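Local coordinates for D-alanyl-D-alanine carboxypeptidase (Penicillin binding protein) family protein (Francisella tularensis subsp. tularensis, PDB 6OSU), which probably trims the terminal D-alanine from sugar-peptide precursors of the bacterial cell wall, acting as a serine-type D-Ala-D-Ala carboxypeptidase of peptidase family S11, at residues S101-K106 / G125-I130; A142-M147 / A162-L167; A63-I68 / G276-H281; K67-Y72 / A180-S185. All coordinates share one frame; numbering follows the deposited sequence.

Contact 1: residues S101-K106 / G125-I130; sequences SKMYVK and GNDATI. With EDO (1,2-ethanediol), chain C.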
loop_
_atom_site.group_PDB
_atom_site.type_symbol
_atom_site.label_atom_id
_atom_site.label_comp_id
_atom_site.label_asym_id
_atom_site.label_seq_id
_atom_site.Cartn_x
_atom_site.Cartn_y
_atom_site.Cartn_z
ATOM N N SER A 101 -13.135 -1.820 19.646
ATOM C CA SER A 101 -13.824 -0.910 18.741
ATOM C C SER A 101 -15.041 -1.595 18.137
ATOM O O SER A 101 -14.959 -2.736 17.678
ATOM C CB SER A 101 -12.880 -0.446 17.633
ATOM O OG SER A 101 -11.700 0.117 18.171
ATOM N N LYS A 102 -16.173 -0.898 18.148
ATOM C CA LYS A 102 -17.415 -1.424 17.607
ATOM C C LYS A 102 -17.957 -0.468 16.556
ATOM O O LYS A 102 -17.736 0.745 16.627
ATOM C CB LYS A 102 -18.475 -1.625 18.708
ATOM C CG LYS A 102 -17.931 -2.191 20.010
ATOM C CD LYS A 102 -19.040 -2.606 20.965
ATOM C CE LYS A 102 -19.742 -3.867 20.485
ATOM N NZ LYS A 102 -20.550 -4.494 21.572
ATOM N N MET A 103 -18.652 -1.025 15.566
ATOM C CA MET A 103 -19.563 -0.233 14.753
ATOM C C MET A 103 -20.998 -0.339 15.253
ATOM O O MET A 103 -21.878 0.359 14.732
ATOM C CB MET A 103 -19.488 -0.651 13.280
ATOM C CG MET A 103 -20.297 -1.880 12.913
ATOM S SD MET A 103 -20.341 -2.130 11.122
ATOM C CE MET A 103 -21.145 -0.623 10.586
ATOM N N TYR A 104 -21.236 -1.198 16.252
ATOM C CA TYR A 104 -22.507 -1.315 16.967
ATOM C C TYR A 104 -23.581 -1.970 16.099
ATOM O O TYR A 104 -24.668 -1.424 15.902
ATOM C CB TYR A 104 -22.961 0.043 17.508
ATOM C CG TYR A 104 -21.956 0.615 18.483
ATOM C CD1 TYR A 104 -21.996 0.273 19.830
ATOM C CD2 TYR A 104 -20.944 1.467 18.053
ATOM C CE1 TYR A 104 -21.069 0.775 20.724
ATOM C CE2 TYR A 104 -20.010 1.973 18.938
ATOM C CZ TYR A 104 -20.078 1.625 20.274
ATOM O OH TYR A 104 -19.151 2.127 21.161
ATOM N N VAL A 105 -23.267 -3.159 15.589
ATOM C CA VAL A 105 -24.253 -4.023 14.953
ATOM C C VAL A 105 -24.922 -4.870 16.028
ATOM O O VAL A 105 -24.272 -5.319 16.981
ATOM C CB VAL A 105 -23.605 -4.904 13.866
ATOM C CG1 VAL A 105 -23.226 -4.061 12.655
ATOM C CG2 VAL A 105 -22.385 -5.622 14.417
ATOM N N LYS A 106 -26.227 -5.076 15.887
ATOM C CA LYS A 106 -27.010 -5.805 16.874
ATOM C C LYS A 106 -27.130 -7.275 16.493
ATOM O O LYS A 106 -27.140 -7.635 15.314
ATOM C CB LYS A 106 -28.408 -5.203 17.012
ATOM C CG LYS A 106 -28.445 -3.782 17.541
ATOM C CD LYS A 106 -29.869 -3.240 17.501
ATOM C CE LYS A 106 -30.044 -2.021 18.393
ATOM N NZ LYS A 106 -29.165 -0.893 17.988
ATOM N N GLY A 125 -14.133 -1.821 13.589
ATOM C CA GLY A 125 -15.105 -2.502 14.423
ATOM C C GLY A 125 -14.837 -3.992 14.478
ATOM O O GLY A 125 -14.805 -4.665 13.433
ATOM N N ASN A 126 -14.655 -4.531 15.684
ATOM C CA ASN A 126 -14.397 -5.961 15.806
ATOM C C ASN A 126 -15.659 -6.779 15.546
ATOM O O ASN A 126 -15.588 -7.876 14.981
ATOM C CB ASN A 126 -13.820 -6.271 17.187
ATOM C CG ASN A 126 -12.470 -5.627 17.408
ATOM O OD1 ASN A 126 -11.620 -5.633 16.519
ATOM N ND2 ASN A 126 -12.273 -5.044 18.586
ATOM N N ASP A 127 -16.824 -6.262 15.945
ATOM C CA ASP A 127 -18.068 -6.984 15.692
ATOM C C ASP A 127 -18.316 -7.157 14.196
ATOM O O ASP A 127 -18.778 -8.217 13.757
ATOM C CB ASP A 127 -19.243 -6.271 16.372
ATOM C CG ASP A 127 -19.282 -4.774 16.095
ATOM O OD1 ASP A 127 -18.410 -4.266 15.361
ATOM O OD2 ASP A 127 -20.197 -4.102 16.621
ATOM N N ALA A 128 -17.994 -6.139 13.395
ATOM C CA ALA A 128 -18.166 -6.262 11.950
ATOM C C ALA A 128 -17.175 -7.258 11.362
ATOM O O ALA A 128 -17.541 -8.080 10.512
ATOM C CB ALA A 128 -18.014 -4.898 11.278
ATOM N N THR A 129 -15.918 -7.204 11.810
ATOM C CA THR A 129 -14.911 -8.151 11.341
ATOM C C THR A 129 -15.322 -9.585 11.650
ATOM O O THR A 129 -15.212 -10.474 10.799
ATOM C CB THR A 129 -13.559 -7.834 11.982
ATOM O OG1 THR A 129 -13.245 -6.454 11.766
ATOM C CG2 THR A 129 -12.462 -8.698 11.373
ATOM N N ILE A 130 -15.804 -9.827 12.871
ATOM C CA ILE A 130 -16.197 -11.176 13.263
ATOM C C ILE A 130 -17.413 -11.634 12.466
ATOM O O ILE A 130 -17.528 -12.813 12.108
ATOM C CB ILE A 130 -16.448 -11.231 14.783
ATOM C CG1 ILE A 130 -15.134 -11.035 15.541
ATOM C CG2 ILE A 130 -17.113 -12.540 15.185
ATOM C CD1 ILE A 130 -13.991 -11.872 14.998
HETATM C C1 EDO C . -11.099 3.337 15.038
HETATM O O1 EDO C . -10.022 2.918 14.196
HETATM C C2 EDO C . -10.989 2.716 16.426
HETATM O O2 EDO C . -12.078 3.204 17.219
#
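D127 turns its CG between its own backbone N and carbonyl carbon (chi1 49°), and M103 does the same with its CG (chi1 82°); the carboxylate is thereby held up against the loop 103-105 while the methionine sulfur reaches the helix. OD1 of D127 takes the N-H of M103 on its syn lone pair, a nearly straight bond (169°) with M103 N 3.3 Å from D127 OD1. D127 OD2 lies 3.1 Å from Y104 N and 3.4 Å from V105 N, and both of those bonds are weak. One good bond and two weak ones, from three successive amides of an irregular loop, thus converge on the carboxylate. V105 CG2 approaches the same group, 3.5 Å from D127 OD2, and on the helix side M103 SD packs on A128 CB at 3.6 Å. K102 lays its CB near D127 OD2, but its ammonium end is bonded to A96 O. At the start of the helix S101 O receives the N-H of N126 N at 2.7 Å, with G125 as the N-cap. Carbonyl O of G125 is gripped from opposite faces of its plane by N and OG1 of T129. N126 bonds K67 NZ through OD1 and G99 O through ND2. S124, G125 and N126 fit the SxN motif of penicillin-binding proteins, placed where a loop leads into helix 126-137 beside the predicted active site.

Contact 2: residues A142-M147 / A162-L167; sequences AFTDLM and ANPDGL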
loop_
_atom_site.group_PDB
_atom_site.type_symbol
_atom_site.label_atom_id
_atom_site.label_comp_id
_atom_site.label_asym_id
_atom_site.label_seq_id
_atom_site.Cartn_x
_atom_site.Cartn_y
_atom_site.Cartn_z
ATOM N N ALA A 142 -11.676 -21.342 11.287
ATOM C CA ALA A 142 -11.516 -21.695 9.881
ATOM C C ALA A 142 -11.131 -20.479 9.046
ATOM O O ALA A 142 -10.308 -20.580 8.129
ATOM C CB ALA A 142 -12.800 -22.329 9.349
ATOM N N PHE A 143 -11.708 -19.316 9.357
ATOM C CA PHE A 143 -11.360 -18.110 8.614
ATOM C C PHE A 143 -9.911 -17.716 8.862
ATOM O O PHE A 143 -9.222 -17.256 7.943
ATOM C CB PHE A 143 -12.301 -16.966 8.987
ATOM C CG PHE A 143 -12.129 -15.745 8.131
ATOM C CD1 PHE A 143 -12.817 -15.622 6.933
ATOM C CD2 PHE A 143 -11.271 -14.726 8.516
ATOM C CE1 PHE A 143 -12.658 -14.499 6.136
ATOM C CE2 PHE A 143 -11.105 -13.602 7.725
ATOM C CZ PHE A 143 -11.801 -13.486 6.531
ATOM N N THR A 144 -9.433 -17.888 10.097
ATOM C CA THR A 144 -8.034 -17.595 10.390
ATOM C C THR A 144 -7.108 -18.487 9.573
ATOM O O THR A 144 -6.076 -18.025 9.069
ATOM C CB THR A 144 -7.765 -17.762 11.885
ATOM O OG1 THR A 144 -8.663 -16.928 12.625
ATOM C CG2 THR A 144 -6.332 -17.367 12.217
ATOM N N ASP A 145 -7.470 -19.767 9.423
ATOM C CA ASP A 145 -6.700 -20.665 8.564
ATOM C C ASP A 145 -6.667 -20.156 7.131
ATOM O O ASP A 145 -5.625 -20.213 6.465
ATOM C CB ASP A 145 -7.289 -22.075 8.610
ATOM C CG ASP A 145 -6.978 -22.795 9.903
ATOM O OD1 ASP A 145 -5.832 -22.670 10.390
ATOM O OD2 ASP A 145 -7.878 -23.483 10.433
ATOM N N LEU A 146 -7.799 -19.653 6.639
ATOM C CA LEU A 146 -7.822 -19.064 5.306
ATOM C C LEU A 146 -6.923 -17.834 5.233
ATOM O O LEU A 146 -6.236 -17.617 4.226
ATOM C CB LEU A 146 -9.255 -18.709 4.924
ATOM C CG LEU A 146 -9.426 -18.055 3.557
ATOM C CD1 LEU A 146 -9.139 -19.051 2.445
ATOM C CD2 LEU A 146 -10.821 -17.483 3.445
ATOM N N MET A 147 -6.915 -17.017 6.291
ATOM C CA MET A 147 -6.025 -15.860 6.330
ATOM C C MET A 147 -4.566 -16.280 6.225
ATOM O O MET A 147 -3.779 -15.645 5.514
ATOM C CB MET A 147 -6.243 -15.062 7.615
ATOM C CG MET A 147 -7.637 -14.509 7.796
ATOM S SD MET A 147 -7.810 -13.746 9.419
ATOM C CE MET A 147 -6.662 -12.381 9.266
ATOM N N ALA A 162 -3.609 -15.011 14.471
ATOM C CA ALA A 162 -4.270 -15.853 15.458
ATOM C C ALA A 162 -5.780 -15.704 15.443
ATOM O O ALA A 162 -6.474 -16.546 16.024
ATOM C CB ALA A 162 -3.753 -15.543 16.869
ATOM N N ASN A 163 -6.292 -14.665 14.793
ATOM C CA ASN A 163 -7.721 -14.382 14.766
ATOM C C ASN A 163 -7.984 -13.376 13.654
ATOM O O ASN A 163 -7.041 -12.840 13.058
ATOM C CB ASN A 163 -8.214 -13.866 16.132
ATOM C CG ASN A 163 -7.419 -12.692 16.642
ATOM O OD1 ASN A 163 -7.044 -11.803 15.878
ATOM N ND2 ASN A 163 -7.144 -12.683 17.939
ATOM N N PRO A 164 -9.255 -13.112 13.325
ATOM C CA PRO A 164 -9.547 -12.205 12.203
ATOM C C PRO A 164 -9.467 -10.716 12.516
ATOM O O PRO A 164 -9.465 -9.910 11.571
ATOM C CB PRO A 164 -10.987 -12.580 11.809
ATOM C CG PRO A 164 -11.232 -13.923 12.425
ATOM C CD PRO A 164 -10.437 -13.912 13.687
ATOM N N ASP A 165 -9.408 -10.307 13.784
ATOM C CA ASP A 165 -9.539 -8.891 14.109
ATOM C C ASP A 165 -8.317 -8.277 14.774
ATOM O O ASP A 165 -8.297 -7.057 14.974
ATOM C CB ASP A 165 -10.773 -8.653 14.997
ATOM C CG ASP A 165 -10.837 -9.587 16.181
ATOM O OD1 ASP A 165 -9.911 -10.409 16.351
ATOM O OD2 ASP A 165 -11.829 -9.503 16.936
ATOM N N GLY A 166 -7.301 -9.065 15.114
ATOM C CA GLY A 166 -6.089 -8.521 15.685
ATOM C C GLY A 166 -6.106 -8.319 17.183
ATOM O O GLY A 166 -5.225 -7.626 17.706
ATOM N N LEU A 167 -7.079 -8.888 17.886
ATOM C CA LEU A 167 -7.084 -8.806 19.337
ATOM C C LEU A 167 -5.981 -9.699 19.900
ATOM O O LEU A 167 -5.794 -10.823 19.427
ATOM C CB LEU A 167 -8.445 -9.219 19.891
ATOM C CG LEU A 167 -9.578 -8.248 19.545
ATOM C CD1 LEU A 167 -10.921 -8.794 20.004
ATOM C CD2 LEU A 167 -9.320 -6.864 20.143
#
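The extended backbone at N163 (phi/psi -165°/171°) runs past one side of helix 140-154, and N163 CA comes 5.4 Å from T144 CA. T144 meets the passing chain with both branches. T144 OG1 lies anti to the carbonyl carbon (chi1 -56°) and sits 3.5 Å from N163 CA, while the methyl T144 CG2 rests 3.7 Å from A162 C. That hydroxyl is bonded to T140 O one turn back, so toward the loop it acts as a surface to pack on. P164 packs next along the chain. Its ring stands roughly perpendicular to the T144 side chain, and P164 CB comes 3.9 Å from F143 CD2 in an oblique approach to the phenyl ring. From the next turn of the helix M147 brings in its sulfur, with M147 SD 3.6 Å from P164 CA and its chain bent only at the last torsion, which carries CE close to N163 O. Carbonyls P164 O and D165 O are bonded to T70 OG1 and K67 NZ, which ties this loop to helix 66-79 and takes it past the predicted active-site lysine. N163 points its CB away from helix 140-154 and works inside its own loop. N163 OD1 accepts from G166 N at 2.9 Å, an Asx motif, and N163 ND2 gives a nearly straight bond to L167 O at 2.7 Å, lying in both the amide and the carbonyl plane. G166 takes up a positive phi at this bend. No hydrogen bond joins the two segments: van der Waals contact holds the loop on the helix, while the N163 bonds, not the helix, give the loop its shape.

Contact 3: residues A63-I68 / G276-H281; sequences ASLTKI and GMKTGH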
loop_
_atom_site.group_PDB
_atom_site.type_symbol
_atom_site.label_atom_id
_atom_site.label_comp_id
_atom_site.label_asym_id
_atom_site.label_seq_id
_atom_site.Cartn_x
_atom_site.Cartn_y
_atom_site.Cartn_z
ATOM N N ALA A 63 -1.681 -6.276 15.676
ATOM C CA ALA A 63 -2.776 -5.382 16.133
ATOM C C ALA A 63 -3.860 -5.375 15.046
ATOM O O ALA A 63 -4.054 -6.396 14.372
ATOM C CB ALA A 63 -2.225 -4.016 16.498
ATOM N N SER A 64 -4.570 -4.260 14.834
ATOM C CA SER A 64 -5.677 -4.233 13.879
ATOM C C SER A 64 -5.226 -4.231 12.429
ATOM O O SER A 64 -6.098 -4.210 11.553
ATOM C CB SER A 64 -6.574 -3.012 14.113
ATOM O OG SER A 64 -7.484 -3.214 15.184
ATOM N N LEU A 65 -3.918 -4.244 12.146
ATOM C CA LEU A 65 -3.483 -4.457 10.771
ATOM C C LEU A 65 -3.936 -5.818 10.265
ATOM O O LEU A 65 -4.051 -6.016 9.048
ATOM C CB LEU A 65 -1.965 -4.316 10.668
ATOM C CG LEU A 65 -1.355 -3.024 11.220
ATOM C CD1 LEU A 65 0.094 -2.880 10.766
ATOM C CD2 LEU A 65 -2.174 -1.800 10.817
ATOM N N THR A 66 -4.193 -6.754 11.190
ATOM C CA THR A 66 -4.838 -8.020 10.855
ATOM C C THR A 66 -6.090 -7.800 10.013
ATOM O O THR A 66 -6.353 -8.555 9.070
ATOM C CB THR A 66 -5.189 -8.774 12.141
ATOM O OG1 THR A 66 -4.012 -8.969 12.944
ATOM C CG2 THR A 66 -5.824 -10.118 11.828
ATOM N N LYS A 67 -6.866 -6.758 10.334
ATOM C CA LYS A 67 -8.115 -6.490 9.625
ATOM C C LYS A 67 -7.902 -6.228 8.141
ATOM O O LYS A 67 -8.854 -6.349 7.361
ATOM C CB LYS A 67 -8.839 -5.298 10.255
ATOM C CG LYS A 67 -9.385 -5.549 11.654
ATOM C CD LYS A 67 -10.274 -4.398 12.098
ATOM C CE LYS A 67 -10.923 -4.669 13.449
ATOM N NZ LYS A 67 -9.939 -4.709 14.576
ATOM N N ILE A 68 -6.684 -5.869 7.728
ATOM C CA ILE A 68 -6.427 -5.682 6.303
ATOM C C ILE A 68 -6.534 -7.008 5.569
ATOM O O ILE A 68 -7.105 -7.084 4.474
ATOM C CB ILE A 68 -5.052 -5.029 6.080
ATOM C CG1 ILE A 68 -4.997 -3.653 6.743
ATOM C CG2 ILE A 68 -4.756 -4.913 4.593
ATOM C CD1 ILE A 68 -3.635 -3.010 6.670
ATOM N N GLY A 276 -5.116 6.034 2.377
ATOM C CA GLY A 276 -5.109 4.799 3.141
ATOM C C GLY A 276 -4.108 4.890 4.270
ATOM O O GLY A 276 -3.354 5.858 4.384
ATOM N N MET A 277 -4.102 3.857 5.110
ATOM C CA MET A 277 -4.948 2.681 4.929
ATOM C C MET A 277 -5.607 2.261 6.247
ATOM O O MET A 277 -6.827 2.298 6.373
ATOM C CB MET A 277 -4.125 1.520 4.352
ATOM C CG MET A 277 -4.924 0.285 3.962
ATOM S SD MET A 277 -3.946 -0.976 3.089
ATOM C CE MET A 277 -5.241 -2.022 2.432
ATOM N N LYS A 278 -4.798 1.875 7.234
ATOM C CA LYS A 278 -5.318 1.238 8.436
ATOM C C LYS A 278 -4.380 1.472 9.612
ATOM O O LYS A 278 -3.155 1.410 9.464
ATOM C CB LYS A 278 -5.497 -0.268 8.223
ATOM C CG LYS A 278 -6.228 -0.983 9.344
ATOM C CD LYS A 278 -7.699 -0.623 9.331
ATOM C CE LYS A 278 -8.445 -1.264 10.490
ATOM N NZ LYS A 278 -8.111 -0.634 11.797
ATOM N N THR A 279 -4.964 1.709 10.782
ATOM C CA THR A 279 -4.233 1.858 12.029
ATOM C C THR A 279 -4.455 0.630 12.897
ATOM O O THR A 279 -5.311 -0.211 12.618
ATOM C CB THR A 279 -4.674 3.121 12.782
ATOM O OG1 THR A 279 -6.088 3.072 13.005
ATOM C CG2 THR A 279 -4.342 4.363 11.984
ATOM N N GLY A 280 -3.667 0.545 13.962
ATOM C CA GLY A 280 -3.801 -0.508 14.949
ATOM C C GLY A 280 -2.989 -0.211 16.193
ATOM O O GLY A 280 -1.947 0.449 16.114
ATOM N N HIS A 281 -3.449 -0.679 17.349
ATOM C CA HIS A 281 -2.714 -0.452 18.587
ATOM C C HIS A 281 -3.035 -1.542 19.594
ATOM O O HIS A 281 -4.192 -1.708 19.987
ATOM C CB HIS A 281 -3.038 0.916 19.180
ATOM C CG HIS A 281 -2.577 1.078 20.591
ATOM N ND1 HIS A 281 -1.246 1.188 20.928
ATOM C CD2 HIS A 281 -3.266 1.128 21.755
ATOM C CE1 HIS A 281 -1.134 1.310 22.239
ATOM N NE2 HIS A 281 -2.346 1.276 22.763
HETATM O O HOH W 1 -5.970 -2.450 17.344
#
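S64 OG is gripped by K67 NZ at 2.9 Å, by S124 OG, and by a water 2.7 Å from S64 OG; the same water accepts from H281 N on the facing strand. Through that water the serine hydroxyl reaches across to strand 274-282. The S64 CB lies 3.4 Å from T279 O, and G280, having no side chain, lets the backbones come so close that the CA atoms of S64 and G280 are 4.3 Å apart. K278 folds its chain at chi2 and chi4 (both 72°), which curls K278 NZ back to 2.9 Å from T279 O, with S124 OG as a second partner. S64 and K67 form the SxxK motif and K278, T279 and G280 the KTG motif of penicillin-binding proteins, with S64 predicted to be acylated, K67 to accept its proton and K278 to bind substrate. By analogy with relatives, the N-H groups of S64 and H281 would form the oxyanion hole. K67 NZ is also bonded to N126 OD1 and D165 O. Deeper in, the I68 and K278 side chains lie alongside, pointing opposite ways, with I68 CD1 3.7 Å from K278 CB. M277 follows a cis peptide bond, in a classic bulge that puts M277 and K278 opposite the single residue V290, and its extended chain sets M277 CE 3.6 Å from I68 CG2. L65 CD2 meets the strand backbone at K278 O.

Contact 4: residues K67-Y72 / A180-S185; sequences KIMTSY and ALLARS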
loop_
_atom_site.group_PDB
_atom_site.type_symbol
_atom_site.label_atom_id
_atom_site.label_comp_id
_atom_site.label_asym_id
_atom_site.label_seq_id
_atom_site.Cartn_x
_atom_site.Cartn_y
_atom_site.Cartn_z
ATOM N N LYS A 67 -6.866 -6.758 10.334
ATOM C CA LYS A 67 -8.115 -6.490 9.625
ATOM C C LYS A 67 -7.902 -6.228 8.141
ATOM O O LYS A 67 -8.854 -6.349 7.361
ATOM C CB LYS A 67 -8.839 -5.298 10.255
ATOM C CG LYS A 67 -9.385 -5.549 11.654
ATOM C CD LYS A 67 -10.274 -4.398 12.098
ATOM C CE LYS A 67 -10.923 -4.669 13.449
ATOM N NZ LYS A 67 -9.939 -4.709 14.576
ATOM N N ILE A 68 -6.684 -5.869 7.728
ATOM C CA ILE A 68 -6.427 -5.682 6.303
ATOM C C ILE A 68 -6.534 -7.008 5.569
ATOM O O ILE A 68 -7.105 -7.084 4.474
ATOM C CB ILE A 68 -5.052 -5.029 6.080
ATOM C CG1 ILE A 68 -4.997 -3.653 6.743
ATOM C CG2 ILE A 68 -4.756 -4.913 4.593
ATOM C CD1 ILE A 68 -3.635 -3.010 6.670
ATOM N N MET A 69 -5.983 -8.076 6.157
ATOM C CA MET A 69 -6.098 -9.393 5.539
ATOM C C MET A 69 -7.546 -9.855 5.508
ATOM O O MET A 69 -8.005 -10.415 4.504
ATOM C CB MET A 69 -5.232 -10.410 6.280
ATOM C CG MET A 69 -5.433 -11.833 5.782
ATOM S SD MET A 69 -5.022 -11.998 4.033
ATOM C CE MET A 69 -3.240 -12.152 4.117
ATOM N N THR A 70 -8.285 -9.631 6.597
ATOM C CA THR A 70 -9.700 -9.988 6.602
ATOM C C THR A 70 -10.444 -9.235 5.509
ATOM O O THR A 70 -11.211 -9.826 4.741
ATOM C CB THR A 70 -10.313 -9.704 7.975
ATOM O OG1 THR A 70 -9.609 -10.452 8.976
ATOM C CG2 THR A 70 -11.780 -10.109 7.997
ATOM N N SER A 71 -10.203 -7.928 5.406
ATOM C CA SER A 71 -10.804 -7.146 4.331
ATOM C C SER A 71 -10.306 -7.604 2.966
ATOM O O SER A 71 -11.056 -7.584 1.984
ATOM C CB SER A 71 -10.503 -5.663 4.539
ATOM O OG SER A 71 -11.036 -4.893 3.477
ATOM N N TYR A 72 -9.035 -8.009 2.884
ATOM C CA TYR A 72 -8.488 -8.527 1.632
ATOM C C TYR A 72 -9.286 -9.734 1.146
ATOM O O TYR A 72 -9.645 -9.825 -0.033
ATOM C CB TYR A 72 -7.016 -8.896 1.831
ATOM C CG TYR A 72 -6.285 -9.350 0.588
ATOM C CD1 TYR A 72 -5.508 -8.461 -0.144
ATOM C CD2 TYR A 72 -6.355 -10.672 0.155
ATOM C CE1 TYR A 72 -4.830 -8.869 -1.276
ATOM C CE2 TYR A 72 -5.680 -11.090 -0.975
ATOM C CZ TYR A 72 -4.920 -10.186 -1.686
ATOM O OH TYR A 72 -4.250 -10.600 -2.812
ATOM N N ALA A 180 3.523 -4.381 3.798
ATOM C CA ALA A 180 3.602 -3.617 2.558
ATOM C C ALA A 180 3.270 -4.490 1.355
ATOM O O ALA A 180 2.631 -4.031 0.401
ATOM C CB ALA A 180 4.990 -2.992 2.411
ATOM N N LEU A 181 3.698 -5.753 1.381
ATOM C CA LEU A 181 3.332 -6.672 0.308
ATOM C C LEU A 181 1.821 -6.856 0.245
ATOM O O LEU A 181 1.226 -6.823 -0.839
ATOM C CB LEU A 181 4.037 -8.013 0.506
ATOM C CG LEU A 181 5.551 -8.028 0.258
ATOM C CD1 LEU A 181 6.179 -9.310 0.777
ATOM C CD2 LEU A 181 5.854 -7.855 -1.225
ATOM N N LEU A 182 1.182 -7.031 1.404
ATOM C CA LEU A 182 -0.269 -7.174 1.442
ATOM C C LEU A 182 -0.955 -5.932 0.884
ATOM O O LEU A 182 -1.866 -6.031 0.052
ATOM C CB LEU A 182 -0.729 -7.448 2.874
ATOM C CG LEU A 182 -2.242 -7.488 3.100
ATOM C CD1 LEU A 182 -2.871 -8.542 2.212
ATOM C CD2 LEU A 182 -2.553 -7.758 4.567
ATOM N N ALA A 183 -0.517 -4.749 1.322
ATOM C CA ALA A 183 -1.141 -3.512 0.859
ATOM C C ALA A 183 -1.007 -3.360 -0.651
ATOM O O ALA A 183 -1.980 -3.035 -1.337
ATOM C CB ALA A 183 -0.527 -2.313 1.579
ATOM N N ARG A 184 0.193 -3.597 -1.187
ATOM C CA ARG A 184 0.399 -3.478 -2.630
ATOM C C ARG A 184 -0.522 -4.416 -3.402
ATOM O O ARG A 184 -1.119 -4.023 -4.411
ATOM C CB ARG A 184 1.859 -3.755 -2.982
ATOM C CG ARG A 184 2.191 -3.554 -4.450
ATOM C CD ARG A 184 3.673 -3.790 -4.723
ATOM N NE ARG A 184 4.036 -3.464 -6.101
ATOM C CZ ARG A 184 4.483 -4.345 -6.990
ATOM N NH1 ARG A 184 4.639 -5.619 -6.649
ATOM N NH2 ARG A 184 4.786 -3.950 -8.220
ATOM N N SER A 185 -0.651 -5.663 -2.941
ATOM C CA SER A 185 -1.579 -6.590 -3.580
ATOM C C SER A 185 -3.015 -6.079 -3.498
ATOM O O SER A 185 -3.790 -6.213 -4.454
ATOM C CB SER A 185 -1.456 -7.969 -2.932
ATOM O OG SER A 185 -2.335 -8.897 -3.537
#
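The Y72 ring has S185 OG at its edge, near the ring plane, and L182 CD1 approaching it obliquely; beyond the two segments the ring of F190 meets it edge-to-face. CG of Y72 is anti to the backbone N (chi1 -176°), which throws the ring across the gap between helices 66-79 and 176-189 and brings Y72 OH to S185 OG at 2.7 Å. S185 OG is also bonded to N189 OD1, one turn further along its own helix, and so has a partner on each helix. L182 runs antiparallel to the tyrosine side chain, with L182 CD1 3.5 Å from Y72 CD1. Its other methyl, L182 CD2, reaches the facing helix itself, 3.6 Å from I68 CG2 and 3.8 Å from M69 N. M69 touches more lightly, M69 CE to L182 CD1 being 4.1 Å. The two short segments run roughly parallel, their axes at 30° and 10.6 Å apart at closest approach. In this penicillin-binding fold helix 66-79 carries the SxxK lysine near its start, and L182 and Y72 pack helix 176-189 against its next turn. Farther out, I154 and M156 also touch L182. Chemically this is a leucine set among apolar neighbours, closed off at one end by a hydroxyl pair: dispersion holds the helices together, while the short bond gives Y72 OH a hydroxyl partner that N189 OD1 also holds.

All four contacts are largely buried, but contact 1 lies farthest from the centre of the chain, about 24 Å, and includes the exposed Y104, whereas the centre of contact 4 sits about 8 Å from it. Contacts 3 and 4 use the same helix, 66-79, its start against the edge strand 274-282 and its next turn against helix 176-189. I68 packs in both; K67, one residue before it, has its NZ bonded to N126 OD1 of contact 1 and D165 O of contact 2. Contact 1 is dominated by polar bonds to a carboxylate. Contact 2 is apolar across the interface, its polar groups satisfied within the loop or on helix 66-79. Contact 3 mixes a polar, predicted active-site side with apolar depth, and contact 4 is apolar with one hydroxyl pair.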